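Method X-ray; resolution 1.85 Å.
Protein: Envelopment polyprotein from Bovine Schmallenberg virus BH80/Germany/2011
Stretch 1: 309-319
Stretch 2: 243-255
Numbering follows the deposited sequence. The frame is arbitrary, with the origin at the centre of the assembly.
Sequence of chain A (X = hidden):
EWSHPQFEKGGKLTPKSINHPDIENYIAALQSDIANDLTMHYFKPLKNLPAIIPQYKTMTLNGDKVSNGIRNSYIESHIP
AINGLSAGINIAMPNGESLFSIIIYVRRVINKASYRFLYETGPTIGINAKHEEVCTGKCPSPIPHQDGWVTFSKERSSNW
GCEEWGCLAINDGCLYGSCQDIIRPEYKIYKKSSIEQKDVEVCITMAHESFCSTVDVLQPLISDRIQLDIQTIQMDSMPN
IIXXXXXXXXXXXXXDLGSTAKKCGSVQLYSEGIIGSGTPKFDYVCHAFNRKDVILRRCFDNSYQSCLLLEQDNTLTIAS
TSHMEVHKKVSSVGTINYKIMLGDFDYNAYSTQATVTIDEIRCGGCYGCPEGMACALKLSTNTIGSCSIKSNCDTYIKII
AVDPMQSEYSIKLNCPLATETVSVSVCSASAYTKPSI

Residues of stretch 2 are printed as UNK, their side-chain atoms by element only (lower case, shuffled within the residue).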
# COMPACT_ATOMS: atom_id res chain seq x y z
N LEU A 309 -3.90 -22.50 -0.75
CA LEU A 309 -2.80 -21.86 -1.47
C LEU A 309 -2.43 -20.49 -0.92
O LEU A 309 -1.64 -19.78 -1.54
CB LEU A 309 -3.14 -21.73 -2.96
CG LEU A 309 -3.59 -23.02 -3.67
CD1 LEU A 309 -4.28 -22.69 -4.95
CD2 LEU A 309 -2.45 -24.02 -3.88
N LEU A 310 -3.04 -20.04 0.18
CA LEU A 310 -2.64 -18.76 0.75
C LEU A 310 -1.21 -18.86 1.26
O LEU A 310 -0.79 -19.91 1.77
CB LEU A 310 -3.55 -18.38 1.90
CG LEU A 310 -5.04 -18.18 1.58
CD1 LEU A 310 -5.72 -18.03 2.91
CD2 LEU A 310 -5.23 -16.89 0.74
N GLU A 311 -0.48 -17.75 1.15
CA GLU A 311 0.91 -17.66 1.61
C GLU A 311 0.98 -17.18 3.05
O GLU A 311 0.30 -16.23 3.46
CB GLU A 311 1.69 -16.71 0.72
CG GLU A 311 1.75 -17.20 -0.71
CD GLU A 311 2.82 -16.49 -1.52
OE1 GLU A 311 3.23 -15.38 -1.11
OE2 GLU A 311 3.25 -17.07 -2.56
N GLN A 312 1.79 -17.86 3.84
CA GLN A 312 1.97 -17.42 5.20
C GLN A 312 2.89 -16.21 5.12
O GLN A 312 3.82 -16.19 4.31
CB GLN A 312 2.59 -18.52 6.05
CG GLN A 312 2.72 -18.08 7.48
CD GLN A 312 3.82 -18.78 8.21
OE1 GLN A 312 4.37 -19.77 7.71
NE2 GLN A 312 4.13 -18.31 9.40
N ASP A 313 2.59 -15.18 5.90
CA ASP A 313 3.44 -13.99 5.99
C ASP A 313 4.16 -14.06 7.33
O ASP A 313 3.60 -13.74 8.38
CB ASP A 313 2.60 -12.73 5.77
CG ASP A 313 3.45 -11.44 5.75
OD1 ASP A 313 4.61 -11.48 6.17
OD2 ASP A 313 2.95 -10.37 5.35
N ASN A 314 5.44 -14.47 7.29
CA ASN A 314 6.24 -14.59 8.50
C ASN A 314 6.52 -13.25 9.18
O ASN A 314 6.89 -13.26 10.35
CB ASN A 314 7.58 -15.25 8.22
CG ASN A 314 7.45 -16.73 8.19
OD1 ASN A 314 7.66 -17.36 7.16
ND2 ASN A 314 7.05 -17.30 9.32
N THR A 315 6.28 -12.12 8.51
CA THR A 315 6.49 -10.85 9.21
C THR A 315 5.34 -10.53 10.14
O THR A 315 5.48 -9.64 10.99
CB THR A 315 6.66 -9.71 8.21
OG1 THR A 315 5.42 -9.41 7.54
CG2 THR A 315 7.81 -10.04 7.18
N LEU A 316 4.21 -11.25 10.04
CA LEU A 316 3.05 -10.96 10.88
C LEU A 316 2.99 -11.97 12.02
O LEU A 316 3.16 -13.18 11.80
CB LEU A 316 1.72 -11.04 10.10
CG LEU A 316 1.61 -10.08 8.90
CD1 LEU A 316 0.44 -10.35 7.97
CD2 LEU A 316 1.54 -8.62 9.36
N THR A 317 2.64 -11.49 13.21
CA THR A 317 2.47 -12.37 14.35
C THR A 317 1.25 -11.90 15.12
O THR A 317 0.91 -10.71 15.13
CB THR A 317 3.69 -12.37 15.33
OG1 THR A 317 3.89 -11.05 15.86
CG2 THR A 317 4.96 -12.83 14.64
N ILE A 318 0.57 -12.84 15.74
CA ILE A 318 -0.58 -12.52 16.56
C ILE A 318 -0.11 -12.19 17.96
O ILE A 318 0.50 -13.03 18.63
CB ILE A 318 -1.60 -13.69 16.55
CG1 ILE A 318 -2.07 -13.87 15.14
CG2 ILE A 318 -2.70 -13.36 17.49
CD1 ILE A 318 -2.65 -15.26 14.82
N ALA A 319 -0.39 -10.95 18.41
CA ALA A 319 -0.12 -10.50 19.77
C ALA A 319 -1.32 -10.67 20.71
O ALA A 319 -1.13 -11.02 21.88
CB ALA A 319 0.31 -9.03 19.74
N UNK A 243 -6.09 -14.55 7.16
CA UNK A 243 -6.62 -15.83 7.57
C UNK A 243 -5.61 -16.43 8.53
O UNK A 243 -4.41 -16.27 8.36
c UNK A 243 -6.90 -16.75 6.37
N UNK A 244 -6.10 -17.04 9.60
CA UNK A 244 -5.27 -17.52 10.70
C UNK A 244 -5.48 -19.01 10.86
O UNK A 244 -6.63 -19.47 10.94
c UNK A 244 -4.79 -17.36 13.15
c UNK A 244 -5.59 -16.77 12.00
c UNK A 244 -5.23 -15.24 11.82
N UNK A 245 -4.38 -19.77 10.87
CA UNK A 245 -4.41 -21.21 11.16
C UNK A 245 -3.18 -21.57 11.98
O UNK A 245 -2.05 -21.32 11.55
n UNK A 245 -6.16 -25.93 10.44
c UNK A 245 -4.47 -22.07 9.89
c UNK A 245 -4.43 -23.60 10.16
c UNK A 245 -4.94 -24.35 8.95
c UNK A 245 -5.24 -25.81 9.27
N UNK A 246 -3.41 -22.16 13.15
CA UNK A 246 -2.31 -22.67 14.00
C UNK A 246 -1.32 -21.57 14.34
O UNK A 246 -0.11 -21.72 14.20
o UNK A 246 -3.22 -25.40 14.18
c UNK A 246 -2.49 -25.07 13.24
n UNK A 246 -2.48 -25.72 12.09
c UNK A 246 -1.60 -23.85 13.34
N UNK A 247 -1.86 -20.44 14.79
CA UNK A 247 -1.03 -19.33 15.16
C UNK A 247 -0.27 -18.67 14.03
O UNK A 247 0.57 -17.83 14.31
N UNK A 248 -0.54 -19.01 12.77
CA UNK A 248 0.15 -18.39 11.65
C UNK A 248 -0.82 -17.56 10.80
O UNK A 248 -1.99 -17.93 10.64
c UNK A 248 2.92 -21.59 9.74
n UNK A 248 4.25 -22.29 9.91
c UNK A 248 1.94 -20.16 11.57
c UNK A 248 2.14 -21.56 11.05
c UNK A 248 0.84 -19.45 10.78
N UNK A 249 -0.29 -16.47 10.22
CA UNK A 249 -1.05 -15.46 9.50
C UNK A 249 -0.82 -15.65 8.01
O UNK A 249 0.33 -15.66 7.56
c UNK A 249 -0.69 -14.03 9.96
c UNK A 249 -1.63 -13.01 9.30
c UNK A 249 -0.84 -13.92 11.46
N UNK A 250 -1.92 -15.80 7.25
CA UNK A 250 -1.96 -15.97 5.80
C UNK A 250 -2.63 -14.79 5.13
O UNK A 250 -3.61 -14.21 5.64
c UNK A 250 -2.35 -18.81 7.29
c UNK A 250 -0.91 -20.66 7.08
o UNK A 250 -0.32 -21.72 7.67
c UNK A 250 -1.73 -19.88 7.85
c UNK A 250 -0.65 -20.35 5.77
c UNK A 250 -1.26 -19.24 5.20
c UNK A 250 -2.76 -17.25 5.40
c UNK A 250 -2.13 -18.46 5.96
N UNK A 251 -2.13 -14.46 3.97
CA UNK A 251 -2.65 -13.32 3.24
C UNK A 251 -2.84 -13.73 1.79
O UNK A 251 -2.15 -14.61 1.27
c UNK A 251 -1.67 -12.11 3.30
c UNK A 251 -0.32 -12.54 2.77
c UNK A 251 -1.53 -11.56 4.78
N UNK A 252 -3.75 -13.03 1.13
CA UNK A 252 -4.03 -13.31 -0.29
C UNK A 252 -5.50 -13.07 -0.64
O UNK A 252 -6.15 -12.24 -0.02
N UNK A 253 -5.98 -13.84 -1.63
CA UNK A 253 -7.36 -13.87 -2.18
C UNK A 253 -8.45 -14.27 -1.20
O UNK A 253 -8.81 -15.45 -1.18
c UNK A 253 -7.35 -14.20 -4.70
o UNK A 253 -7.18 -12.96 -4.61
c UNK A 253 -7.41 -14.89 -3.34
o UNK A 253 -7.49 -14.86 -5.80
N UNK A 254 -8.88 -13.38 -0.26
CA UNK A 254 -9.74 -13.80 0.86
C UNK A 254 -10.99 -12.94 0.87
O UNK A 254 -10.92 -11.71 0.87
c UNK A 254 -10.07 -14.08 3.35
c UNK A 254 -9.06 -13.71 2.24
c UNK A 254 -7.78 -14.59 2.35
c UNK A 254 -6.83 -14.14 3.62
N UNK A 255 -12.17 -13.59 0.86
CA UNK A 255 -13.44 -12.87 0.83
C UNK A 255 -13.62 -12.07 2.12
O UNK A 255 -13.38 -12.59 3.22
c UNK A 255 -14.65 -13.86 0.70
o UNK A 255 -15.42 -13.39 -1.54
c UNK A 255 -14.97 -14.22 -0.74
n UNK A 255 -14.77 -15.46 -1.07
O HOH W 1 1.57 -15.46 15.18
O HOH W 2 2.62 -15.78 10.21
O HOH W 3 -1.72 -16.21 -1.08

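Position 243 carries one carbon, a CB pointing toward stretch 1 and lying 3.9 Å from L310 CD1; a lone methyl is alanine, A243. Position 244 has three carbons, one bearing the other two, the valine fork. V244 places CG1 3.4 Å from I318 CD1, a tight apolar contact.

At 245 four carbons run in a row to a nitrogen: lysine. The chain of K245 leads away and touches nothing on stretch 1. Position 246 shows two carbons, the second holding one oxygen and one nitrogen, which on shape alone is asparagine; N246 sits exposed in the turn. Position 247 has no side-chain atom, so it is glycine, and its positive phi of 67° favours that choice. G247 sits within the type I' turn running from K245 to position 248, and a water bridges its O (2.7 Å from the water oxygen) to I318 N (2.9 Å from the same oxygen).

Position 248 again shows four carbons in a row and a terminal nitrogen, so it is lysine. The CE of K248 comes 3.1 Å from Q312 OE1, yet NZ, 3.3 Å from that OE1, has too poor an angle for a hydrogen bond. Position 249 has one carbon bearing two: valine. V249 meets two residues at once, CG1 lying 3.6 Å from L316 CD1 and CG2 3.9 Å from I318 CG1, while its backbone O accepts from D313 N at 2.8 Å.

At 250 one carbon leads to a six-carbon ring bearing an oxygen, the mark of tyrosine. Q312 CG lies over one face of the Y250 ring and L310 O at its edge, 3.5 Å from CD2. Position 251 is a third three-carbon fork, valine; V251 CG1 lies 3.9 Å from L316 CD1, and its N donates to E311 O at 3.0 Å.

Position 252 is bare, hence glycine. A CB on G252 would fall 3.0 Å from L310 CD2, a clash, and its backbone angles by themselves call for glycine. Position 253 has two carbons, the second with two oxygens: aspartate. The carboxylate of D253 leads away, but its backbone N lies 3.9 Å from L310 CD2. Position 254 has four carbons forked at the first, one arm two carbons long, which is isoleucine; I254 CG1 reaches 3.8 Å from L310 CD2. Position 255 repeats the pattern of two carbons with one oxygen and one nitrogen: asparagine, N255, out of reach.

The contact works by a short antiparallel pairing with apolar packing around it. Two direct backbone hydrogen bonds set the register, and a water extends it, linking V251 O (2.9 Å from its oxygen) with E311 N (3.0 Å). Q312 and Y250 share one face of the sheet, E311 and V251 the other. Beyond the pairing, L316 and I318 pack against the valines, while L310 fills the space beside A243, G252 and I254. The rule is backbone for alignment, branched aliphatics for packing, and glycine where a CB would clash.

Stretch 2 (243-255) AVKNGKVYVGDIN
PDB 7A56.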